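Local coordinates for phosphoribosylamine--glycine ligase (PDB 1VKZ), which catalyses the ATP-dependent ligation of glycine to 5-phosphoribosylamine, the step of de novo purine biosynthesis that yields glycinamide ribonucleotide, at residues A[195-199]-A[213-217]; A[231-237]-A[326-332]; A[266-272]-A[285-291]. The contacts are given in a common frame with arbitrary orientation. Residues are numbered along the deposited sequence.

How the interactions relate
Along the chain interaction 1 closes before the other two open, and interaction 3 falls between the two segments of interaction 2. Interactions 1 and 3 share the antiparallel sheet of strands 207-210, 195-204, 269-277 and 280-287; their centres lie about 14 Å apart, and Ala199 O approaches Leu272 N to 2.6 Å. Interactions 1 and 2, with centres about 11 Å apart, meet through the six-stranded sheet in which 215-219 neighbours 233-236: Arg215 N lies 2.9 Å from Trp235 O. Interactions 2 and 3, centres about 19 Å apart, do not touch. Interaction 1 therefore connects the predicted metal-binding hairpin with the sheet to which the C-domain region contributes strand 327-334 and others.

Interaction 1: A[195-199]-A[213-217]; sequences NELSA and FVRDY
Phe213, Ser198 and Leu197 bury the most surface where strand 195-199 meets the chain entering strand 215-216. Both segments are extended, but their touching parts run 133° apart and no direct hydrogen bond crosses between them, so this is packing between two sheets rather than strand pairing. The CA atoms lie 6.4 Å apart for Ala199 and Phe213 and 7.5 Å apart for Leu197 and Arg215. Phe213 takes chi1 m with chi2 81°, which carries its ring to the other strand: CE2 reaches Ala199 CB at 3.6 Å, CD2 reaches Leu197 CD1 at 4.2 Å, and the ring edge meets Ser198 O, 3.3 Å from CD2. Leu197 (chi1 t, chi2 p) brings its end nearer this ring. Ser198, chi1 p, supplies the polar link: water 1 is hydrogen-bonded to Ser198 OG (2.7 Å) and accepts a hydrogen bond from Val214 N at 3.1 Å, bridging a gap the backbones do not close. Ser198 OG is 4.2 Å from Asp216 OD2. Residues 195-198 fall in the predicted ATP-binding range, and the contact packs their sheet against outer strand 215-219 of the six-stranded sheet. Helix 242-261 packs on Leu197, Ala199 and Phe213 through Ile248, helix 294-301 meets Ser198 and Val214, and backbone hydrogen bonds join Ala199 to Leu272 of strand 269-277 and Arg215 to Trp235 of strand 233-236.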
loop_
_atom_site.group_PDB
_atom_site.type_symbol
_atom_site.label_atom_id
_atom_site.label_comp_id
_atom_site.label_asym_id
_atom_site.label_seq_id
_atom_site.Cartn_x
_atom_site.Cartn_y
_atom_site.Cartn_z
ATOM N N ASN A 195 -12.145 10.069 -10.842
ATOM C CA ASN A 195 -11.576 10.208 -9.513
ATOM C C ASN A 195 -11.017 8.868 -9.059
ATOM O O ASN A 195 -11.710 7.866 -9.067
ATOM C CB ASN A 195 -12.648 10.671 -8.547
ATOM C CG ASN A 195 -13.484 11.805 -9.118
ATOM O OD1 ASN A 195 -12.979 12.657 -9.854
ATOM N ND2 ASN A 195 -14.772 11.806 -8.800
ATOM N N GLU A 196 -9.748 8.874 -8.682
ATOM C CA GLU A 196 -9.061 7.688 -8.269
ATOM C C GLU A 196 -9.457 7.352 -6.847
ATOM O O GLU A 196 -9.819 8.231 -6.082
ATOM C CB GLU A 196 -7.536 7.856 -8.396
ATOM C CG GLU A 196 -6.815 6.505 -8.368
ATOM C CD GLU A 196 -5.334 6.578 -8.667
ATOM O OE1 GLU A 196 -4.949 7.265 -9.647
ATOM O OE2 GLU A 196 -4.571 5.910 -7.933
ATOM N N LEU A 197 -9.381 6.064 -6.516
ATOM C CA LEU A 197 -9.870 5.531 -5.249
ATOM C C LEU A 197 -9.303 4.133 -4.973
ATOM O O LEU A 197 -9.143 3.327 -5.861
ATOM C CB LEU A 197 -11.387 5.447 -5.297
ATOM C CG LEU A 197 -12.132 4.830 -4.119
ATOM C CD1 LEU A 197 -12.015 5.692 -2.839
ATOM C CD2 LEU A 197 -13.589 4.636 -4.518
ATOM N N SER A 198 -9.013 3.850 -3.720
ATOM C CA SER A 198 -8.448 2.574 -3.367
ATOM C C SER A 198 -9.493 1.829 -2.584
ATOM O O SER A 198 -10.300 2.444 -1.893
ATOM C CB SER A 198 -7.168 2.734 -2.537
ATOM O OG SER A 198 -7.437 2.927 -1.153
ATOM N N ALA A 199 -9.496 0.508 -2.711
ATOM C CA ALA A 199 -10.302 -0.318 -1.859
ATOM C C ALA A 199 -9.456 -1.497 -1.349
ATOM O O ALA A 199 -8.675 -2.050 -2.069
ATOM C CB ALA A 199 -11.511 -0.752 -2.596
ATOM N N PHE A 213 -12.608 3.144 3.783
ATOM C CA PHE A 213 -11.971 3.882 2.686
ATOM C C PHE A 213 -11.238 5.106 3.228
ATOM O O PHE A 213 -11.742 5.817 4.126
ATOM C CB PHE A 213 -13.007 4.273 1.613
ATOM C CG PHE A 213 -13.652 3.092 0.969
ATOM C CD1 PHE A 213 -14.697 2.427 1.585
ATOM C CD2 PHE A 213 -13.185 2.594 -0.229
ATOM C CE1 PHE A 213 -15.288 1.303 0.988
ATOM C CE2 PHE A 213 -13.777 1.454 -0.820
ATOM C CZ PHE A 213 -14.808 0.819 -0.205
ATOM N N VAL A 214 -10.040 5.339 2.711
ATOM C CA VAL A 214 -9.190 6.420 3.188
ATOM C C VAL A 214 -8.714 7.201 1.978
ATOM O O VAL A 214 -8.746 6.704 0.881
ATOM C CB VAL A 214 -8.023 5.898 4.091
ATOM C CG1 VAL A 214 -8.560 4.981 5.138
ATOM C CG2 VAL A 214 -6.996 5.175 3.323
ATOM N N ARG A 215 -8.326 8.444 2.155
ATOM C CA ARG A 215 -7.893 9.225 1.020
ATOM C C ARG A 215 -6.411 9.435 1.205
ATOM O O ARG A 215 -5.975 9.855 2.250
ATOM C CB ARG A 215 -8.668 10.552 0.911
ATOM C CG ARG A 215 -8.215 11.389 -0.278
ATOM C CD ARG A 215 -9.196 12.408 -0.810
ATOM N NE ARG A 215 -10.596 11.969 -0.892
ATOM C CZ ARG A 215 -11.065 10.952 -1.627
ATOM N NH1 ARG A 215 -10.258 10.171 -2.349
ATOM N NH2 ARG A 215 -12.371 10.690 -1.611
ATOM N N ASP A 216 -5.631 9.115 0.195
ATOM C CA ASP A 216 -4.191 9.300 0.285
ATOM C C ASP A 216 -3.701 10.510 -0.555
ATOM O O ASP A 216 -4.415 11.055 -1.408
ATOM C CB ASP A 216 -3.447 7.989 -0.030
ATOM C CG ASP A 216 -4.056 7.220 -1.204
ATOM O OD1 ASP A 216 -3.900 7.676 -2.366
ATOM O OD2 ASP A 216 -4.691 6.148 -1.047
ATOM N N TYR A 217 -2.475 10.927 -0.251
ATOM C CA TYR A 217 -1.860 12.070 -0.839
ATOM C C TYR A 217 -0.538 11.592 -1.418
ATOM O O TYR A 217 0.450 11.472 -0.701
ATOM C CB TYR A 217 -1.663 13.122 0.246
ATOM C CG TYR A 217 -2.953 13.765 0.718
ATOM C CD1 TYR A 217 -3.804 13.094 1.571
ATOM C CD2 TYR A 217 -3.326 15.050 0.294
ATOM C CE1 TYR A 217 -4.974 13.660 2.016
ATOM C CE2 TYR A 217 -4.526 15.632 0.725
ATOM C CZ TYR A 217 -5.338 14.916 1.591
ATOM O OH TYR A 217 -6.515 15.448 2.051
HETATM O O HOH W 1 -9.399 2.989 0.766
#

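Interaction 2: A[231-237]-A[326-332]; sequences GMGSWGP and GFAVDVV
Trp235, Val329, Phe327 and Pro237 form the apolar centre of an antiparallel strand pair, 233-236 against 327-332, within a six-stranded sheet. Trp235 (chi1 p) and Val329 (chi1 t) share a face, Trp235 CB to Val329 CG2 3.7 Å. Trp235 CZ3 approaches the Phe327 ring edge, 4.4 Å from Phe327 CD2, while Pro237 CD, after a cis peptide bond, lies 3.4 Å from Phe327 CD2. The strand axes come within 4.5 Å at 178°. Ser234-Asp330 and Gly236-Ala328 are hydrogen-bonded pairs, alternating with the non-hydrogen-bonded pairs Gly233-Val331 and Trp235-Val329. Ser234 N donates to Asp330 O (3.1 Å) and Asp330 N to Ser234 O (2.7 Å); Gly236 N donates to Ala328 O (2.9 Å) and Ala328 N to Gly236 O (2.7 Å). At Gly233, phi/psi of 166/176 and a CA 3.0 Å from Asp330 O leave no room for a side chain. The pairing joins the ATP-grasp and C-domain sequence regions; Asp330 OD2 hydrogen-bonds His377 ND1 of neighbouring strand 374-382. Val332 CG2 lies 3.6 Å from both Gly231 O and Gly233 N. Last, Val332 N bonds weakly to Met232 O (3.3 Å), and water 2 donates to Met232 O at 2.5 Å and Val332 O at 2.8 Å.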
loop_
_atom_site.group_PDB
_atom_site.type_symbol
_atom_site.label_atom_id
_atom_site.label_comp_id
_atom_site.label_asym_id
_atom_site.label_seq_id
_atom_site.Cartn_x
_atom_site.Cartn_y
_atom_site.Cartn_z
ATOM N N GLY A 231 3.372 7.949 -0.460
ATOM C CA GLY A 231 2.244 8.605 0.222
ATOM C C GLY A 231 2.602 9.634 1.294
ATOM O O GLY A 231 3.297 9.317 2.235
HETATM N N MSE A 232 2.098 10.861 1.182
HETATM C CA MSE A 232 2.444 11.953 2.127
HETATM C C MSE A 232 1.411 12.204 3.260
HETATM O O MSE A 232 1.590 13.059 4.131
HETATM C CB MSE A 232 2.724 13.231 1.368
HETATM C CG MSE A 232 3.995 13.132 0.562
HETATM SE SE MSE A 232 5.584 12.891 1.721
HETATM C CE MSE A 232 5.876 14.851 2.353
ATOM N N GLY A 233 0.332 11.451 3.236
ATOM C CA GLY A 233 -0.582 11.444 4.346
ATOM C C GLY A 233 -1.845 10.775 3.894
ATOM O O GLY A 233 -1.996 10.419 2.718
ATOM N N SER A 234 -2.763 10.604 4.834
ATOM C CA SER A 234 -4.092 10.144 4.501
ATOM C C SER A 234 -5.029 10.467 5.633
ATOM O O SER A 234 -4.623 10.863 6.731
ATOM C CB SER A 234 -4.101 8.656 4.202
ATOM O OG SER A 234 -3.612 7.982 5.323
ATOM N N TRP A 235 -6.302 10.351 5.337
ATOM C CA TRP A 235 -7.260 10.460 6.372
ATOM C C TRP A 235 -8.402 9.549 6.061
ATOM O O TRP A 235 -8.506 9.031 4.956
ATOM C CB TRP A 235 -7.720 11.879 6.518
ATOM C CG TRP A 235 -8.443 12.383 5.360
ATOM C CD1 TRP A 235 -7.924 13.072 4.270
ATOM C CD2 TRP A 235 -9.845 12.302 5.146
ATOM N NE1 TRP A 235 -8.931 13.398 3.394
ATOM C CE2 TRP A 235 -10.124 12.939 3.904
ATOM C CE3 TRP A 235 -10.906 11.760 5.873
ATOM C CZ2 TRP A 235 -11.421 13.036 3.390
ATOM C CZ3 TRP A 235 -12.182 11.859 5.361
ATOM C CH2 TRP A 235 -12.434 12.498 4.138
ATOM N N GLY A 236 -9.239 9.327 7.062
ATOM C CA GLY A 236 -10.433 8.570 6.856
ATOM C C GLY A 236 -11.295 8.704 8.072
ATOM O O GLY A 236 -10.861 9.282 9.087
ATOM N N PRO A 237 -12.500 8.139 7.985
ATOM C CA PRO A 237 -12.937 7.431 6.796
ATOM C C PRO A 237 -13.587 8.346 5.770
ATOM O O PRO A 237 -14.199 9.318 6.129
ATOM C CB PRO A 237 -13.938 6.423 7.346
ATOM C CG PRO A 237 -14.506 7.059 8.527
ATOM C CD PRO A 237 -13.532 8.108 9.032
ATOM N N GLY A 326 -14.825 7.373 14.540
ATOM C CA GLY A 326 -14.289 8.710 14.432
ATOM C C GLY A 326 -13.536 8.864 13.143
ATOM O O GLY A 326 -13.822 8.171 12.197
ATOM N N PHE A 327 -12.587 9.796 13.131
ATOM C CA PHE A 327 -11.759 10.084 11.980
ATOM C C PHE A 327 -10.289 10.004 12.366
ATOM O O PHE A 327 -9.900 10.348 13.473
ATOM C CB PHE A 327 -12.065 11.477 11.454
ATOM C CG PHE A 327 -13.445 11.634 10.867
ATOM C CD1 PHE A 327 -14.524 11.979 11.666
ATOM C CD2 PHE A 327 -13.652 11.486 9.509
ATOM C CE1 PHE A 327 -15.794 12.149 11.115
ATOM C CE2 PHE A 327 -14.926 11.633 8.957
ATOM C CZ PHE A 327 -15.989 11.968 9.755
ATOM N N ALA A 328 -9.471 9.536 11.437
ATOM C CA ALA A 328 -8.023 9.504 11.619
ATOM C C ALA A 328 -7.322 10.312 10.495
ATOM O O ALA A 328 -7.769 10.309 9.337
ATOM C CB ALA A 328 -7.537 8.061 11.659
ATOM N N VAL A 329 -6.274 11.055 10.864
ATOM C CA VAL A 329 -5.461 11.779 9.916
ATOM C C VAL A 329 -4.030 11.331 10.144
ATOM O O VAL A 329 -3.545 11.266 11.282
ATOM C CB VAL A 329 -5.607 13.333 10.058
ATOM C CG1 VAL A 329 -4.587 14.091 9.215
ATOM C CG2 VAL A 329 -6.984 13.783 9.639
ATOM N N ASP A 330 -3.348 11.025 9.054
ATOM C CA ASP A 330 -1.926 10.709 9.083
ATOM C C ASP A 330 -1.183 11.844 8.380
ATOM O O ASP A 330 -1.402 12.058 7.202
ATOM C CB ASP A 330 -1.722 9.372 8.345
ATOM C CG ASP A 330 -0.281 8.882 8.343
ATOM O OD1 ASP A 330 0.633 9.587 8.855
ATOM O OD2 ASP A 330 0.013 7.762 7.845
ATOM N N VAL A 331 -0.354 12.590 9.108
ATOM C CA VAL A 331 0.564 13.506 8.489
ATOM C C VAL A 331 1.918 12.809 8.500
ATOM O O VAL A 331 2.466 12.535 9.557
ATOM C CB VAL A 331 0.667 14.918 9.192
ATOM C CG1 VAL A 331 1.849 15.730 8.635
ATOM C CG2 VAL A 331 -0.599 15.719 9.039
ATOM N N VAL A 332 2.439 12.535 7.308
ATOM C CA VAL A 332 3.717 11.924 7.150
ATOM C C VAL A 332 4.799 13.017 7.221
ATOM O O VAL A 332 4.746 14.002 6.470
ATOM C CB VAL A 332 3.814 11.148 5.807
ATOM C CG1 VAL A 332 5.158 10.416 5.703
ATOM C CG2 VAL A 332 2.674 10.148 5.648
HETATM O O HOH W 2 2.946 15.078 4.680
#

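Interaction 3: A[266-272]-A[285-291]; sequences YRGFLYL and EYNVRLG
Two backbone hydrogen bonds define the register: Tyr271 N donates to Asn287 O at 2.8 Å and Asn287 N to Tyr271 O at 2.9 Å, with angles of 164° and 165°. They make Tyr271-Asn287 an antiparallel hydrogen-bonded pair, followed by the non-hydrogen-bonded pair Leu272-Tyr286. The strands 269-272 and 285-287 belong to a beta hairpin of the ATP-grasp domain; their axes approach to 4.8 Å at 156°. Beyond Asn287, segment 285-291 leaves strand geometry, Val288 having phi/psi of -108/34. Water 3 spans this end, accepting from Phe269 N at 2.6 Å and donating to Val288 O at 2.9 Å. Within segment 266-272, Tyr266 OH donates a very short 2.4 Å hydrogen bond to Phe269 O across the corner at Gly268.

Packing differs on the two faces. Tyr271 (chi1 t), the residue with most surface covered, places CD1 3.7 Å from Asn287 CB, and its own CB 3.4 Å from Arg289 O. On the face of Leu272 and Tyr286, Leu272 CD2 lies 3.4 Å from Tyr286 CD1, at the ring edge, and Leu270 CD1 lies 4.1 Å from Tyr286 CD1. Farther along, Leu290 CD1 makes a CH-pi contact over the Phe269 ring, 4.0 Å from its centroid.

Tyr286, between Glu285 and Asn287 in sequence, points to the opposite face from Asn287 and packs against Leu270 and Leu272, its OH bonding Thr255 OG1. Glu285 OE1 forms a salt bridge with Lys107. The chemistry is consistent with a hairpin that would present the predicted Mg(2+) ligands Glu285 and Asn287, with apolar packing on the Tyr286 face.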
loop_
_atom_site.group_PDB
_atom_site.type_symbol
_atom_site.label_atom_id
_atom_site.label_comp_id
_atom_site.label_asym_id
_atom_site.label_seq_id
_atom_site.Cartn_x
_atom_site.Cartn_y
_atom_site.Cartn_z
ATOM N N TYR A 266 -7.125 -17.236 -2.149
ATOM C CA TYR A 266 -6.518 -15.992 -1.698
ATOM C C TYR A 266 -6.716 -15.881 -0.216
ATOM O O TYR A 266 -7.836 -15.961 0.266
ATOM C CB TYR A 266 -7.155 -14.804 -2.369
ATOM C CG TYR A 266 -6.366 -13.556 -2.219
ATOM C CD1 TYR A 266 -6.302 -12.869 -1.002
ATOM C CD2 TYR A 266 -5.715 -13.004 -3.299
ATOM C CE1 TYR A 266 -5.574 -11.673 -0.884
ATOM C CE2 TYR A 266 -4.995 -11.834 -3.179
ATOM C CZ TYR A 266 -4.931 -11.190 -1.973
ATOM O OH TYR A 266 -4.204 -10.052 -1.906
ATOM N N ARG A 267 -5.602 -15.705 0.488
ATOM C CA ARG A 267 -5.588 -15.511 1.923
ATOM C C ARG A 267 -4.781 -14.267 2.131
ATOM O O ARG A 267 -3.689 -14.159 1.585
ATOM C CB ARG A 267 -4.868 -16.681 2.594
ATOM C CG ARG A 267 -5.271 -18.073 2.078
ATOM C CD ARG A 267 -5.117 -19.176 3.112
ATOM N NE ARG A 267 -6.041 -18.902 4.212
ATOM C CZ ARG A 267 -5.712 -18.625 5.464
ATOM N NH1 ARG A 267 -4.454 -18.612 5.889
ATOM N NH2 ARG A 267 -6.673 -18.372 6.316
ATOM N N GLY A 268 -5.295 -13.333 2.919
ATOM C CA GLY A 268 -4.527 -12.141 3.259
ATOM C C GLY A 268 -5.258 -10.849 3.030
ATOM O O GLY A 268 -6.422 -10.733 3.324
ATOM N N PHE A 269 -4.551 -9.862 2.515
ATOM C CA PHE A 269 -5.119 -8.557 2.273
ATOM C C PHE A 269 -5.101 -8.345 0.777
ATOM O O PHE A 269 -4.107 -8.666 0.107
ATOM C CB PHE A 269 -4.274 -7.458 2.947
ATOM C CG PHE A 269 -4.050 -7.680 4.388
ATOM C CD1 PHE A 269 -5.003 -7.337 5.292
ATOM C CD2 PHE A 269 -2.900 -8.273 4.839
ATOM C CE1 PHE A 269 -4.808 -7.541 6.589
ATOM C CE2 PHE A 269 -2.719 -8.498 6.132
ATOM C CZ PHE A 269 -3.672 -8.128 7.020
ATOM N N LEU A 270 -6.164 -7.752 0.256
ATOM C CA LEU A 270 -6.239 -7.454 -1.178
ATOM C C LEU A 270 -6.583 -6.001 -1.349
ATOM O O LEU A 270 -7.593 -5.526 -0.852
ATOM C CB LEU A 270 -7.286 -8.327 -1.866
ATOM C CG LEU A 270 -7.545 -7.964 -3.340
ATOM C CD1 LEU A 270 -6.238 -7.980 -4.183
ATOM C CD2 LEU A 270 -8.570 -8.885 -3.916
ATOM N N TYR A 271 -5.761 -5.310 -2.121
ATOM C CA TYR A 271 -5.925 -3.880 -2.389
ATOM C C TYR A 271 -6.284 -3.717 -3.869
ATOM O O TYR A 271 -5.648 -4.343 -4.744
ATOM C CB TYR A 271 -4.636 -3.143 -2.013
ATOM C CG TYR A 271 -4.489 -1.741 -2.499
ATOM C CD1 TYR A 271 -4.294 -1.465 -3.843
ATOM C CD2 TYR A 271 -4.455 -0.683 -1.608
ATOM C CE1 TYR A 271 -4.120 -0.169 -4.282
ATOM C CE2 TYR A 271 -4.302 0.624 -2.034
ATOM C CZ TYR A 271 -4.128 0.870 -3.364
ATOM O OH TYR A 271 -3.987 2.167 -3.801
ATOM N N LEU A 272 -7.330 -2.919 -4.131
ATOM C CA LEU A 272 -7.715 -2.509 -5.456
ATOM C C LEU A 272 -7.453 -1.036 -5.595
ATOM O O LEU A 272 -7.983 -0.243 -4.843
ATOM C CB LEU A 272 -9.209 -2.754 -5.664
ATOM C CG LEU A 272 -9.797 -4.129 -5.415
ATOM C CD1 LEU A 272 -11.216 -4.203 -5.928
ATOM C CD2 LEU A 272 -8.964 -5.183 -6.034
ATOM N N GLU A 285 -5.095 -1.470 -10.792
ATOM C CA GLU A 285 -4.080 -2.409 -10.373
ATOM C C GLU A 285 -4.512 -3.108 -9.114
ATOM O O GLU A 285 -5.362 -2.644 -8.377
ATOM C CB GLU A 285 -2.720 -1.739 -10.144
ATOM C CG GLU A 285 -2.666 -0.891 -8.907
ATOM C CD GLU A 285 -1.390 -0.086 -8.778
ATOM O OE1 GLU A 285 -0.618 0.072 -9.772
ATOM O OE2 GLU A 285 -1.176 0.396 -7.647
ATOM N N TYR A 286 -3.903 -4.256 -8.900
ATOM C CA TYR A 286 -4.054 -5.078 -7.706
ATOM C C TYR A 286 -2.766 -4.939 -6.886
ATOM O O TYR A 286 -1.669 -4.954 -7.430
ATOM C CB TYR A 286 -4.191 -6.536 -8.127
ATOM C CG TYR A 286 -5.507 -6.963 -8.733
ATOM C CD1 TYR A 286 -6.704 -6.753 -8.071
ATOM C CD2 TYR A 286 -5.543 -7.627 -9.947
ATOM C CE1 TYR A 286 -7.903 -7.151 -8.640
ATOM C CE2 TYR A 286 -6.720 -8.041 -10.502
ATOM C CZ TYR A 286 -7.888 -7.797 -9.850
ATOM O OH TYR A 286 -9.052 -8.238 -10.389
ATOM N N ASN A 287 -2.911 -4.768 -5.581
ATOM C CA ASN A 287 -1.813 -4.997 -4.659
ATOM C C ASN A 287 -2.260 -6.057 -3.673
ATOM O O ASN A 287 -3.434 -6.196 -3.386
ATOM C CB ASN A 287 -1.396 -3.692 -3.970
ATOM C CG ASN A 287 -0.808 -2.668 -4.953
ATOM O OD1 ASN A 287 -0.677 -2.933 -6.177
ATOM N ND2 ASN A 287 -0.430 -1.498 -4.426
ATOM N N VAL A 288 -1.318 -6.854 -3.213
ATOM C CA VAL A 288 -1.641 -8.012 -2.352
ATOM C C VAL A 288 -1.220 -7.753 -0.934
ATOM O O VAL A 288 -0.800 -8.653 -0.238
ATOM C CB VAL A 288 -0.995 -9.314 -2.856
ATOM C CG1 VAL A 288 -1.634 -9.714 -4.204
ATOM C CG2 VAL A 288 0.501 -9.167 -2.961
ATOM N N ARG A 289 -1.323 -6.509 -0.521
ATOM C CA ARG A 289 -1.126 -6.136 0.839
ATOM C C ARG A 289 -1.749 -4.749 1.007
ATOM O O ARG A 289 -2.180 -4.142 0.037
ATOM C CB ARG A 289 0.356 -6.139 1.176
ATOM C CG ARG A 289 1.255 -5.559 0.097
ATOM C CD ARG A 289 1.027 -4.090 -0.192
ATOM N NE ARG A 289 1.877 -3.581 -1.268
ATOM C CZ ARG A 289 1.923 -2.305 -1.660
ATOM N NH1 ARG A 289 1.173 -1.379 -1.064
ATOM N NH2 ARG A 289 2.730 -1.952 -2.652
ATOM N N LEU A 290 -1.780 -4.235 2.222
ATOM C CA LEU A 290 -2.464 -2.979 2.476
ATOM C C LEU A 290 -1.506 -1.887 2.159
ATOM O O LEU A 290 -0.303 -2.126 2.208
ATOM C CB LEU A 290 -2.830 -2.889 3.942
ATOM C CG LEU A 290 -3.742 -4.000 4.424
ATOM C CD1 LEU A 290 -3.805 -3.921 5.929
ATOM C CD2 LEU A 290 -5.107 -3.849 3.753
ATOM N N GLY A 291 -2.037 -0.696 1.876
ATOM C CA GLY A 291 -1.221 0.500 1.614
ATOM C C GLY A 291 -0.540 1.166 2.827
ATOM O O GLY A 291 -0.843 0.855 3.987
HETATM O O HOH W 3 -2.113 -10.265 1.810
#